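Local coordinates for putative NAD dependent dehydrogenase (Micromonospora echinospora, PDB 6NOR), which binds NAD and is probably an NAD-dependent oxidoreductase of the GFO/IDH/MocA type that takes part in gentamicin biosynthesis, at residues A[32-35]-A[36-40]; A[205-209]-A[210-214]; A[307-311]-A[312-316]; A[320-323]-A[324-328]; A[336-339]-A[340-344]. All blocks are in the same frame, centred on the assembly; numbering follows the deposited sequence.

Contact 1. Residues A[32-35]-A[36-40]. With NAD (nicotinamide-adenine-dinucleotide), chain G.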
# COMPACT_ATOMS: atom_id res chain seq x y z
N GLY A 32 10.44 -27.21 -25.69
CA GLY A 32 9.40 -27.65 -24.78
C GLY A 32 9.76 -27.37 -23.33
O GLY A 32 9.42 -28.13 -22.42
N GLY A 33 10.48 -26.28 -23.12
CA GLY A 33 10.86 -25.90 -21.78
C GLY A 33 9.78 -25.06 -21.12
O GLY A 33 8.61 -25.18 -21.43
N PHE A 34 10.20 -24.19 -20.21
CA PHE A 34 9.27 -23.35 -19.49
C PHE A 34 8.33 -22.54 -20.39
O PHE A 34 7.13 -22.55 -20.20
CB PHE A 34 10.05 -22.40 -18.58
CG PHE A 34 9.17 -21.41 -17.89
CD1 PHE A 34 8.28 -21.83 -16.92
CD2 PHE A 34 9.21 -20.07 -18.23
CE1 PHE A 34 7.44 -20.93 -16.27
CE2 PHE A 34 8.37 -19.16 -17.58
CZ PHE A 34 7.48 -19.60 -16.59
N MET A 35 8.88 -21.85 -21.37
CA MET A 35 8.06 -20.93 -22.14
C MET A 35 7.27 -21.67 -23.22
O MET A 35 6.16 -21.28 -23.57
CB MET A 35 8.92 -19.81 -22.73
CG MET A 35 8.17 -18.52 -23.12
SD MET A 35 6.82 -17.83 -22.09
CE MET A 35 7.45 -18.00 -20.50
N GLY A 36 7.84 -22.75 -23.73
CA GLY A 36 7.11 -23.60 -24.65
C GLY A 36 5.91 -24.24 -23.98
O GLY A 36 4.87 -24.44 -24.59
N GLY A 37 6.05 -24.56 -22.70
CA GLY A 37 4.92 -25.06 -21.94
C GLY A 37 3.81 -24.03 -21.74
O GLY A 37 2.63 -24.34 -21.91
N VAL A 38 4.18 -22.81 -21.37
CA VAL A 38 3.21 -21.73 -21.20
C VAL A 38 2.42 -21.51 -22.49
O VAL A 38 1.19 -21.37 -22.46
CB VAL A 38 3.88 -20.41 -20.80
CG1 VAL A 38 2.84 -19.26 -20.71
CG2 VAL A 38 4.63 -20.57 -19.49
N HIS A 39 3.13 -21.46 -23.61
CA HIS A 39 2.47 -21.22 -24.89
C HIS A 39 1.57 -22.38 -25.26
O HIS A 39 0.46 -22.19 -25.76
CB HIS A 39 3.49 -20.97 -26.00
CG HIS A 39 4.09 -19.61 -25.98
ND1 HIS A 39 3.35 -18.47 -26.22
CD2 HIS A 39 5.37 -19.19 -25.79
CE1 HIS A 39 4.14 -17.42 -26.17
NE2 HIS A 39 5.36 -17.82 -25.91
N ALA A 40 2.05 -23.59 -25.03
CA ALA A 40 1.26 -24.80 -25.26
C ALA A 40 -0.04 -24.76 -24.47
O ALA A 40 -1.09 -25.18 -24.96
CB ALA A 40 2.05 -26.05 -24.90
PA NAD G . 14.24 -23.37 -21.11
O1A NAD G . 15.73 -23.67 -20.83
O2A NAD G . 13.34 -23.66 -19.97
O5B NAD G . 13.77 -24.22 -22.34
C5B NAD G . 14.55 -24.21 -23.52
C4B NAD G . 14.11 -25.46 -24.33
O4B NAD G . 14.56 -25.40 -25.55
C3B NAD G . 14.75 -26.69 -23.71
O3B NAD G . 13.78 -27.64 -23.57
C2B NAD G . 15.82 -27.13 -24.75
O2B NAD G . 15.97 -28.59 -24.68
C1B NAD G . 15.27 -26.80 -25.85
N9A NAD G . 16.21 -26.54 -26.92
C8A NAD G . 17.46 -26.04 -26.88
N7A NAD G . 17.91 -25.95 -28.15
C5A NAD G . 16.95 -26.39 -28.97
C6A NAD G . 16.89 -26.53 -30.32
N6A NAD G . 17.86 -26.22 -31.24
N1A NAD G . 15.79 -27.00 -30.90
C2A NAD G . 14.72 -27.37 -30.14
N3A NAD G . 14.79 -27.24 -28.79
C4A NAD G . 15.89 -26.75 -28.21
O3 NAD G . 14.15 -21.87 -21.51
PN NAD G . 12.86 -20.93 -21.50
O1N NAD G . 11.59 -21.61 -21.91
O2N NAD G . 12.71 -20.28 -20.13
O5D NAD G . 13.17 -19.80 -22.55
C5D NAD G . 13.01 -20.04 -23.94
C4D NAD G . 12.76 -18.70 -24.66
O4D NAD G . 11.73 -18.06 -24.19
C3D NAD G . 13.96 -17.73 -24.43
O3D NAD G . 14.20 -17.09 -25.55
C2D NAD G . 13.48 -16.80 -23.30
O2D NAD G . 14.21 -15.50 -23.38
C1D NAD G . 12.21 -16.68 -23.53
N1N NAD G . 11.45 -16.42 -22.34
C2N NAD G . 10.41 -15.50 -22.39
C3N NAD G . 9.65 -15.21 -21.26
C7N NAD G . 8.53 -14.17 -21.41
O7N NAD G . 7.91 -13.83 -20.47
N7N NAD G . 8.27 -13.59 -22.68
C4N NAD G . 9.90 -15.82 -20.06
C5N NAD G . 10.93 -16.76 -19.99
C6N NAD G . 11.71 -17.05 -21.14
O HOH W 1 10.68 -23.44 -23.80
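Oxygen O1N of the NAD pyrophosphate is met by one backbone amide and one water at a helix start. Met35 N donates to NAD O1N over 2.8 Å in a nearly straight bond (163° at the hydrogen), and a water that accepts from Gly36 N at 2.9 Å, and weakly from Gly33 N, lies 2.8 Å from NAD O1N, to which it can donate. The other phosphate is met one residue earlier, where Phe34 N donates to NAD O2A at 3.2 Å. Gly33 is the N-cap here, and Gly31, Gly33 and Gly36 fit the GxGxxG pattern of the Rossmann fold, at the turn from strand 25-30 into helix 34-44. The glycines have a steric reason: a CB on Gly33 would run into the cofactor, and one on Gly36 would press on Gly32 CA. The helix is under way at once, with Gly37 N bonded to Gly33 O at 2.9 Å.

The Met35 chain leaves with CG opposite the backbone N (chi1 -159°), then bends twice, which lays CE 3.3 Å from NAD C4N. Its SD faces the His39 ring obliquely, 4.6 Å from the ring centroid, while Glu115 and Asp317 hold the two nitrogens of that imidazole. Val38 CG2 touches Met35 CE and also sits over one face of the Phe34 ring, 4.2 Å from Phe34 CZ; the edge of that ring is turned to NAD O2N. Since backbone N-H groups and a helix N terminus, not basic side chains, meet the phosphates from this stretch, the helix dipole would be expected to offset part of their negative charge.

Contact 2. Residues A[205-209]-A[210-214]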
# COMPACT_ATOMS: atom_id res chain seq x y z
N LEU A 205 8.23 -1.68 -22.96
CA LEU A 205 7.24 -0.99 -22.12
C LEU A 205 7.45 0.51 -22.10
O LEU A 205 6.50 1.25 -22.25
CB LEU A 205 7.26 -1.52 -20.70
CG LEU A 205 6.65 -2.91 -20.59
CD1 LEU A 205 7.02 -3.59 -19.27
CD2 LEU A 205 5.13 -2.83 -20.78
N CYS A 206 8.70 0.95 -21.92
CA CYS A 206 9.02 2.39 -21.96
C CYS A 206 8.55 3.08 -23.23
O CYS A 206 7.84 4.07 -23.17
CB CYS A 206 10.52 2.63 -21.82
SG CYS A 206 11.17 2.75 -20.18
N ARG A 207 9.00 2.59 -24.39
CA ARG A 207 8.59 3.10 -25.70
C ARG A 207 7.10 3.25 -25.80
O ARG A 207 6.57 4.28 -26.15
CB ARG A 207 9.00 2.17 -26.83
CG ARG A 207 10.40 2.18 -27.24
CD ARG A 207 10.56 1.25 -28.45
NE ARG A 207 10.24 1.90 -29.73
CZ ARG A 207 9.35 1.43 -30.59
NH1 ARG A 207 8.67 0.33 -30.31
NH2 ARG A 207 9.13 2.06 -31.73
N TRP A 208 6.44 2.14 -25.51
CA TRP A 208 5.02 1.98 -25.68
C TRP A 208 4.24 2.93 -24.80
O TRP A 208 3.32 3.59 -25.27
CB TRP A 208 4.64 0.54 -25.38
CG TRP A 208 3.19 0.23 -25.37
CD1 TRP A 208 2.30 0.39 -26.40
CD2 TRP A 208 2.46 -0.36 -24.29
NE1 TRP A 208 1.06 -0.05 -26.02
CE2 TRP A 208 1.13 -0.53 -24.73
CE3 TRP A 208 2.79 -0.76 -23.00
CZ2 TRP A 208 0.14 -1.08 -23.92
CZ3 TRP A 208 1.81 -1.31 -22.19
CH2 TRP A 208 0.50 -1.46 -22.66
N MET A 209 4.63 3.02 -23.54
CA MET A 209 3.93 3.92 -22.63
C MET A 209 3.98 5.35 -23.15
O MET A 209 3.07 6.12 -22.92
CB MET A 209 4.50 3.83 -21.22
CG MET A 209 4.10 2.55 -20.49
SD MET A 209 2.32 2.39 -20.19
CE MET A 209 2.30 0.76 -19.49
N LEU A 210 5.03 5.69 -23.90
CA LEU A 210 5.16 7.06 -24.41
C LEU A 210 4.52 7.30 -25.77
O LEU A 210 4.53 8.43 -26.26
CB LEU A 210 6.62 7.46 -24.49
CG LEU A 210 7.32 7.80 -23.18
CD1 LEU A 210 8.60 8.54 -23.47
CD2 LEU A 210 6.43 8.60 -22.29
N GLY A 211 3.98 6.26 -26.39
CA GLY A 211 3.39 6.39 -27.71
C GLY A 211 4.40 6.10 -28.81
O GLY A 211 4.34 6.68 -29.88
N LYS A 212 5.33 5.20 -28.51
CA LYS A 212 6.40 4.77 -29.41
C LYS A 212 7.08 5.89 -30.20
O LYS A 212 7.07 5.88 -31.42
CB LYS A 212 5.86 3.73 -30.39
CG LYS A 212 5.36 2.48 -29.71
CD LYS A 212 4.65 1.57 -30.68
CE LYS A 212 4.30 0.26 -30.00
NZ LYS A 212 3.66 -0.71 -30.92
N PRO A 213 7.68 6.87 -29.50
CA PRO A 213 8.48 7.87 -30.19
C PRO A 213 9.90 7.39 -30.46
O PRO A 213 10.34 6.41 -29.86
CB PRO A 213 8.49 9.04 -29.19
CG PRO A 213 8.41 8.39 -27.87
CD PRO A 213 7.50 7.21 -28.07
N ALA A 214 10.60 8.07 -31.37
CA ALA A 214 11.98 7.74 -31.71
C ALA A 214 12.91 7.92 -30.52
O ALA A 214 12.74 8.84 -29.73
CB ALA A 214 12.46 8.60 -32.87
O HOH W 2 11.53 3.91 -30.47
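Leu210 N points back to Cys206 O and Arg207 O, both bonds weak, at the point where helix 199-209 ends in a Schellman motif. The Leu210 side chain runs past the Cys206 carbonyl toward Val167 and Phe241 of the C-terminal domain's sheet. Gly211 makes the turn itself: its phi of 92° would jam a CB against the preceding carbonyl oxygen, and its amide returns to Trp208 O at 3.0 Å. Lys212 N then closes the motif on Arg207 O at 2.8 Å. Both of these donors stand well above the carbonyl planes instead of meeting a lone pair, as expected of a chain doubling back over its last helical turn.

The aliphatic part of Lys212 carries most of the side-chain contact. With CG opposite its own carbonyl carbon (chi1 -62°) and the rest of the chain extended, CB lies over one face of the Arg207 guanidinium, 3.9 Å from Arg207 NH2. Farther out, Lys212 CE passes the indole obliquely, 4.1 Å from Trp208 CD1. The two cationic ends come to 5.2 Å, measured from Arg207 NH1 to Lys212 NZ, and both form salt bridges to Asp336 OD1 of helix 334-353; the ammonium is also bonded to His332. Pro213 follows with CD resting 3.6 Å from Arg207 O, and the chain leads on toward strand 215-223. One water accepts from Arg207 NE, in the plane of the guanidinium, and donates to Pro213 O at 2.8 Å.

Contact 3. Residues A[307-311]-A[312-316]. With NAD (nicotinamide-adenine-dinucleotide), chain G.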
# COMPACT_ATOMS: atom_id res chain seq x y z
N TRP A 307 -1.58 -15.75 -13.15
CA TRP A 307 -0.32 -15.13 -13.54
C TRP A 307 -0.11 -15.14 -15.06
O TRP A 307 0.47 -14.22 -15.61
CB TRP A 307 0.85 -15.78 -12.79
CG TRP A 307 1.26 -17.15 -13.23
CD1 TRP A 307 0.84 -18.34 -12.71
CD2 TRP A 307 2.22 -17.47 -14.24
NE1 TRP A 307 1.46 -19.38 -13.36
CE2 TRP A 307 2.31 -18.87 -14.30
CE3 TRP A 307 2.99 -16.70 -15.11
CZ2 TRP A 307 3.15 -19.52 -15.20
CZ3 TRP A 307 3.82 -17.34 -16.00
CH2 TRP A 307 3.89 -18.75 -16.05
N ILE A 308 -0.62 -16.17 -15.74
CA ILE A 308 -0.44 -16.26 -17.18
C ILE A 308 -1.26 -15.22 -17.92
O ILE A 308 -0.73 -14.49 -18.74
CB ILE A 308 -0.81 -17.64 -17.69
CG1 ILE A 308 0.12 -18.70 -17.08
CG2 ILE A 308 -0.72 -17.68 -19.19
CD1 ILE A 308 -0.11 -20.12 -17.61
N ARG A 309 -2.55 -15.16 -17.63
CA ARG A 309 -3.38 -14.12 -18.22
C ARG A 309 -2.94 -12.71 -17.82
O ARG A 309 -2.91 -11.80 -18.63
CB ARG A 309 -4.83 -14.33 -17.82
CG ARG A 309 -5.80 -13.45 -18.57
CD ARG A 309 -7.24 -13.70 -18.09
NE ARG A 309 -8.15 -13.06 -19.02
CZ ARG A 309 -8.44 -11.76 -19.03
NH1 ARG A 309 -7.90 -10.96 -18.12
NH2 ARG A 309 -9.26 -11.27 -19.93
N ASN A 310 -2.60 -12.53 -16.56
CA ASN A 310 -2.24 -11.21 -16.09
C ASN A 310 -0.89 -10.73 -16.61
O ASN A 310 -0.65 -9.54 -16.65
CB ASN A 310 -2.30 -11.16 -14.58
CG ASN A 310 -3.69 -10.91 -14.07
OD1 ASN A 310 -4.47 -10.27 -14.74
ND2 ASN A 310 -4.00 -11.40 -12.88
N SER A 311 -0.03 -11.65 -17.04
CA SER A 311 1.24 -11.26 -17.66
C SER A 311 1.09 -10.93 -19.14
O SER A 311 2.04 -10.50 -19.77
CB SER A 311 2.31 -12.35 -17.52
OG SER A 311 2.69 -12.56 -16.18
N GLY A 312 -0.10 -11.18 -19.69
CA GLY A 312 -0.38 -10.86 -21.07
C GLY A 312 -0.24 -11.98 -22.10
O GLY A 312 -0.47 -11.73 -23.28
N TYR A 313 0.12 -13.19 -21.68
CA TYR A 313 0.38 -14.26 -22.64
C TYR A 313 -0.86 -14.64 -23.43
O TYR A 313 -0.78 -14.92 -24.63
CB TYR A 313 0.92 -15.50 -21.95
CG TYR A 313 2.23 -15.30 -21.28
CD1 TYR A 313 3.38 -15.08 -22.01
CD2 TYR A 313 2.33 -15.33 -19.89
CE1 TYR A 313 4.58 -14.89 -21.38
CE2 TYR A 313 3.51 -15.14 -19.26
CZ TYR A 313 4.64 -14.91 -20.00
OH TYR A 313 5.81 -14.73 -19.35
N VAL A 314 -2.00 -14.65 -22.75
CA VAL A 314 -3.26 -15.04 -23.36
C VAL A 314 -3.66 -14.04 -24.45
O VAL A 314 -4.00 -14.43 -25.55
CB VAL A 314 -4.36 -15.18 -22.27
CG1 VAL A 314 -5.73 -15.38 -22.88
CG2 VAL A 314 -4.05 -16.33 -21.37
N HIS A 315 -3.58 -12.76 -24.15
CA HIS A 315 -3.96 -11.72 -25.12
C HIS A 315 -3.01 -11.66 -26.31
O HIS A 315 -3.44 -11.48 -27.44
CB HIS A 315 -4.04 -10.36 -24.43
CG HIS A 315 -5.20 -10.25 -23.50
ND1 HIS A 315 -5.18 -10.75 -22.21
CD2 HIS A 315 -6.45 -9.75 -23.69
CE1 HIS A 315 -6.35 -10.55 -21.65
NE2 HIS A 315 -7.14 -9.94 -22.52
N GLN A 316 -1.72 -11.81 -26.04
CA GLN A 316 -0.72 -11.86 -27.09
C GLN A 316 -1.00 -12.98 -28.09
O GLN A 316 -1.10 -12.76 -29.28
CB GLN A 316 0.66 -12.04 -26.48
CG GLN A 316 1.76 -12.28 -27.48
CD GLN A 316 3.05 -12.58 -26.78
OE1 GLN A 316 3.89 -11.71 -26.58
NE2 GLN A 316 3.23 -13.83 -26.39
PA NAD G . 14.24 -23.37 -21.11
O1A NAD G . 15.73 -23.67 -20.83
O2A NAD G . 13.34 -23.66 -19.97
O5B NAD G . 13.77 -24.22 -22.34
C5B NAD G . 14.55 -24.21 -23.52
C4B NAD G . 14.11 -25.46 -24.33
O4B NAD G . 14.56 -25.40 -25.55
C3B NAD G . 14.75 -26.69 -23.71
O3B NAD G . 13.78 -27.64 -23.57
C2B NAD G . 15.82 -27.13 -24.75
O2B NAD G . 15.97 -28.59 -24.68
C1B NAD G . 15.27 -26.80 -25.85
N9A NAD G . 16.21 -26.54 -26.92
C8A NAD G . 17.46 -26.04 -26.88
N7A NAD G . 17.91 -25.95 -28.15
C5A NAD G . 16.95 -26.39 -28.97
C6A NAD G . 16.89 -26.53 -30.32
N6A NAD G . 17.86 -26.22 -31.24
N1A NAD G . 15.79 -27.00 -30.90
C2A NAD G . 14.72 -27.37 -30.14
N3A NAD G . 14.79 -27.24 -28.79
C4A NAD G . 15.89 -26.75 -28.21
O3 NAD G . 14.15 -21.87 -21.51
PN NAD G . 12.86 -20.93 -21.50
O1N NAD G . 11.59 -21.61 -21.91
O2N NAD G . 12.71 -20.28 -20.13
O5D NAD G . 13.17 -19.80 -22.55
C5D NAD G . 13.01 -20.04 -23.94
C4D NAD G . 12.76 -18.70 -24.66
O4D NAD G . 11.73 -18.06 -24.19
C3D NAD G . 13.96 -17.73 -24.43
O3D NAD G . 14.20 -17.09 -25.55
C2D NAD G . 13.48 -16.80 -23.30
O2D NAD G . 14.21 -15.50 -23.38
C1D NAD G . 12.21 -16.68 -23.53
N1N NAD G . 11.45 -16.42 -22.34
C2N NAD G . 10.41 -15.50 -22.39
C3N NAD G . 9.65 -15.21 -21.26
C7N NAD G . 8.53 -14.17 -21.41
O7N NAD G . 7.91 -13.83 -20.47
N7N NAD G . 8.27 -13.59 -22.68
C4N NAD G . 9.90 -15.82 -20.06
C5N NAD G . 10.93 -16.76 -19.99
C6N NAD G . 11.71 -17.05 -21.14
O HOH W 3 5.37 -13.76 -16.25
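Tyr313, packed against Trp307, Ile308 and Ser311, presents its hydroxyl to the nicotinamide amide of NAD: Tyr313 OH donates to NAD O7N over 2.5 Å, and the acceptor lies at the ring edge, near the ring plane. A water donates both to Tyr313 OH and to Ser311 OG, 2.9 Å from the latter, tying the phenol to the preceding turn. The ring is set by its surroundings. Ser311 CB meets Tyr313 CE2 at 3.5 Å, Trp307 CZ3 approaches the same carbon obliquely at 3.9 Å, and Ile308 CG2 bears on Tyr313 CB. A phenylalanine in place of Tyr313 would probably leave NAD O7N and the bridging water without their phenol partner, so that the carboxamide is less firmly fixed in rotation.

Behind the tyrosine, helix 307-310 ends in a Schellman motif whose glycine, Gly312 (phi 97°), is also the N-cap of helix 313-326. Gly312 N bonds to Arg309 O at 3.1 Å, and Tyr313 N returns weakly to Ile308 O. Ser311 belongs to the second shell: its OG folds back to Trp307 O at 2.8 Å, and its own N-H reaches that carbonyl from the opposite face of the plane. The Ser311 carbonyl in turn accepts from Asn144, itself an NAD-binding residue.

Farthest from the cofactor, His315 stands edge-on over one face of the Arg309 guanidinium, the planes 79° apart and His315 CE1 3.5 Å from Arg309 NH2. Arg309 NH1 continues into a salt bridge with Glu306 of the second subunit.

Contact 4. Residues A[320-323]-A[324-328]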
# COMPACT_ATOMS: atom_id res chain seq x y z
N VAL A 320 -2.03 -13.00 -32.02
CA VAL A 320 -1.18 -13.61 -33.03
C VAL A 320 -1.98 -14.59 -33.91
O VAL A 320 -1.89 -14.56 -35.12
CB VAL A 320 -0.01 -14.32 -32.38
CG1 VAL A 320 0.68 -15.19 -33.39
CG2 VAL A 320 0.97 -13.30 -31.80
N VAL A 321 -2.77 -15.43 -33.27
CA VAL A 321 -3.66 -16.33 -33.97
C VAL A 321 -4.69 -15.59 -34.83
O VAL A 321 -4.97 -16.00 -35.95
CB VAL A 321 -4.36 -17.26 -32.99
CG1 VAL A 321 -5.45 -18.07 -33.69
CG2 VAL A 321 -3.33 -18.18 -32.32
N ASP A 322 -5.24 -14.48 -34.33
CA ASP A 322 -6.14 -13.65 -35.13
C ASP A 322 -5.44 -13.10 -36.37
O ASP A 322 -6.06 -12.96 -37.41
CB ASP A 322 -6.70 -12.48 -34.31
CG ASP A 322 -7.64 -12.93 -33.18
OD1 ASP A 322 -8.13 -14.08 -33.19
OD2 ASP A 322 -7.87 -12.11 -32.26
N ALA A 323 -4.15 -12.79 -36.26
CA ALA A 323 -3.40 -12.25 -37.40
C ALA A 323 -3.22 -13.31 -38.48
O ALA A 323 -3.38 -13.03 -39.65
CB ALA A 323 -2.05 -11.71 -36.96
N VAL A 324 -2.87 -14.52 -38.08
CA VAL A 324 -2.68 -15.61 -39.02
C VAL A 324 -3.99 -16.06 -39.69
O VAL A 324 -4.06 -16.16 -40.91
CB VAL A 324 -2.03 -16.82 -38.35
CG1 VAL A 324 -2.13 -18.04 -39.24
CG2 VAL A 324 -0.59 -16.51 -38.01
N LEU A 325 -5.02 -16.30 -38.89
CA LEU A 325 -6.28 -16.85 -39.37
C LEU A 325 -7.21 -15.84 -40.05
O LEU A 325 -7.92 -16.19 -41.00
CB LEU A 325 -7.04 -17.51 -38.22
CG LEU A 325 -6.51 -18.87 -37.79
CD1 LEU A 325 -7.36 -19.46 -36.70
CD2 LEU A 325 -6.50 -19.78 -39.00
N ASP A 326 -7.21 -14.61 -39.55
CA ASP A 326 -8.18 -13.61 -40.00
C ASP A 326 -7.52 -12.37 -40.57
O ASP A 326 -8.19 -11.38 -40.83
CB ASP A 326 -9.11 -13.19 -38.85
CG ASP A 326 -9.83 -14.37 -38.20
OD1 ASP A 326 -10.31 -15.26 -38.94
OD2 ASP A 326 -9.92 -14.41 -36.95
N GLY A 327 -6.20 -12.41 -40.73
CA GLY A 327 -5.48 -11.26 -41.25
C GLY A 327 -5.61 -9.98 -40.43
O GLY A 327 -5.33 -8.89 -40.92
N ARG A 328 -6.05 -10.10 -39.19
CA ARG A 328 -6.18 -8.94 -38.31
C ARG A 328 -4.81 -8.34 -37.94
O ARG A 328 -4.04 -8.96 -37.21
CB ARG A 328 -6.94 -9.32 -37.05
CG ARG A 328 -7.22 -8.17 -36.13
CD ARG A 328 -7.37 -8.65 -34.70
NE ARG A 328 -7.16 -7.57 -33.75
CZ ARG A 328 -6.97 -7.74 -32.45
NH1 ARG A 328 -6.98 -8.96 -31.94
NH2 ARG A 328 -6.79 -6.69 -31.66
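Asp322 and Arg328 lie side by side and point the same way, the arginine chain drawn out so that Arg328 CD runs 3.9 Å from Asp322 CB. Their flat ends are turned 44° against each other. Even so, Arg328 NH1 reaches Asp322 OD2 at 3.3 Å in a salt bridge that uses the anti lone pair of the carboxylate, with OD2 in the guanidinium plane. Asp326 crosses obliquely on the other branch, its OD2 4.2 Å from Asp322 OD1. This like-charged approach is probably eased by Arg48, which bridges Asp322 OD1 and lies in a long, weak pair with Asp326. Were Asp322 replaced by alanine, Arg328 would probably lose its carboxylate mate here and Arg48 would be left with the long, weak pair to Asp326.

In the backbone, Asp326 N bonds to Asp322 O at 2.9 Å, and Gly327, with positive phi, turns the chain so that Arg328 N returns weakly to the same oxygen. On the adjoining side of the helix, Val321 and Leu325 lie side by side as well, CG1 of the first 3.8 Å from CD1 of the second. This end of helix 313-326 rests on the Rossmann sheet, Val324 and Leu325 on Leu25 of strand 25-30, and Val320 on Phe88 of strand 86-91.

Contact 5. Residues A[336-339]-A[340-344]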
# COMPACT_ATOMS: atom_id res chain seq x y z
N ASP A 336 8.63 -2.69 -34.14
CA ASP A 336 8.82 -2.47 -32.72
C ASP A 336 9.97 -3.32 -32.20
O ASP A 336 10.80 -2.86 -31.41
CB ASP A 336 7.52 -2.75 -31.95
CG ASP A 336 6.38 -1.84 -32.38
OD1 ASP A 336 6.48 -0.62 -32.15
OD2 ASP A 336 5.36 -2.35 -32.91
N ALA A 337 10.05 -4.56 -32.66
CA ALA A 337 11.15 -5.41 -32.23
C ALA A 337 12.50 -4.86 -32.70
O ALA A 337 13.47 -4.86 -31.94
CB ALA A 337 10.95 -6.82 -32.74
N VAL A 338 12.57 -4.37 -33.94
CA VAL A 338 13.80 -3.77 -34.45
C VAL A 338 14.21 -2.58 -33.58
O VAL A 338 15.38 -2.40 -33.27
CB VAL A 338 13.64 -3.31 -35.93
CG1 VAL A 338 14.78 -2.43 -36.33
CG2 VAL A 338 13.56 -4.49 -36.85
N ALA A 339 13.25 -1.76 -33.17
CA ALA A 339 13.58 -0.62 -32.35
C ALA A 339 14.15 -1.07 -31.00
O ALA A 339 15.10 -0.48 -30.50
CB ALA A 339 12.37 0.27 -32.16
N VAL A 340 13.59 -2.13 -30.42
CA VAL A 340 14.09 -2.63 -29.14
C VAL A 340 15.50 -3.19 -29.30
O VAL A 340 16.37 -2.93 -28.48
CB VAL A 340 13.18 -3.71 -28.54
CG1 VAL A 340 13.83 -4.35 -27.35
CG2 VAL A 340 11.83 -3.13 -28.16
N VAL A 341 15.72 -3.98 -30.35
CA VAL A 341 17.02 -4.60 -30.56
C VAL A 341 18.14 -3.55 -30.68
O VAL A 341 19.22 -3.73 -30.14
CB VAL A 341 17.03 -5.53 -31.81
CG1 VAL A 341 18.42 -6.02 -32.09
CG2 VAL A 341 16.11 -6.73 -31.60
N GLU A 342 17.89 -2.46 -31.38
CA GLU A 342 18.96 -1.49 -31.54
C GLU A 342 19.17 -0.66 -30.28
O GLU A 342 20.29 -0.24 -30.00
CB GLU A 342 18.74 -0.58 -32.75
CG GLU A 342 17.36 -0.07 -32.95
CD GLU A 342 17.09 0.26 -34.42
OE1 GLU A 342 17.75 -0.36 -35.29
OE2 GLU A 342 16.24 1.13 -34.70
N THR A 343 18.11 -0.44 -29.52
CA THR A 343 18.27 0.19 -28.23
C THR A 343 19.18 -0.64 -27.33
O THR A 343 20.09 -0.11 -26.73
CB THR A 343 16.95 0.42 -27.52
OG1 THR A 343 16.09 1.22 -28.35
CG2 THR A 343 17.22 1.19 -26.23
N LEU A 344 18.95 -1.95 -27.29
CA LEU A 344 19.79 -2.81 -26.44
C LEU A 344 21.23 -2.87 -26.93
O LEU A 344 22.16 -2.94 -26.11
CB LEU A 344 19.23 -4.23 -26.38
CG LEU A 344 17.87 -4.46 -25.72
CD1 LEU A 344 17.53 -5.94 -25.73
CD2 LEU A 344 17.87 -3.92 -24.32
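A chi1 of -58° sets Thr343 OG1 beside its own backbone N and turned back toward Ala339, so that OG1 donates to Ala339 O at 2.9 Å. Thr343 N donates to that same oxygen at 3.2 Å, and the two donors arrive from opposite faces of the carbonyl plane. Glu342 is bent back by a different value of the same torsion: chi1 of 42° places CG between the backbone N and the carbonyl carbon, and Glu342 CG comes down 3.1 Å from Val338 O. The chain then extends past that carbonyl until Glu342 OE1 lies 3.8 Å from Val338 CG1, crossing the valine obliquely; its charge has a long, weak partner in Arg126.

Two valines lay methyl groups against carbonyl oxygens. Each carries CG2 beside the backbone N, which brings Val340 CG2 to 3.4 Å from Asp336 O and Val341 CG2 to 3.3 Å from Ala337 O, close over carbonyls already bonded to Val340 N and Val341 N. Ahead of them Asp336, buried, points away from 340-344, its OD2 accepting from Thr333 N.

Helix 334-353 thereby shows different neighbours on different sides. Val338 and Val341 face helix 122-134, Val340 packs on Trp200 of helix 199-209, and Thr343 meets Ile215 and Val218 of strand 215-223. The hydroxyl folded onto the carbonyl four residues back is the familiar way a buried threonine satisfies its polar atom inside an alpha-helix, here in a long helix packed between a Rossmann-domain helix and the C-terminal sheet.

In the fold
From the N terminus the five contacts come in series, each local to neighbouring residues; none closes a long loop, nests or crosses. Contact 1 opens the first helix of the Rossmann domain, and contact 2 ends helix 199-209 in the C-terminal domain, their centres about 28 Å apart. Contact 3 brings the chain back to contact 1: Trp307 packs on Phe34, Tyr313 on Met35, and both contacts meet NAD. Contact 4 lies at the far end of the helix that contact 3 begins, about 18 Å between centres, against the Rossmann sheet. Contact 5, on the following helix 334-353, touches contact 2, where Asp336 pairs with Arg207 and Lys212, joining the last long helix to the C-terminal domain.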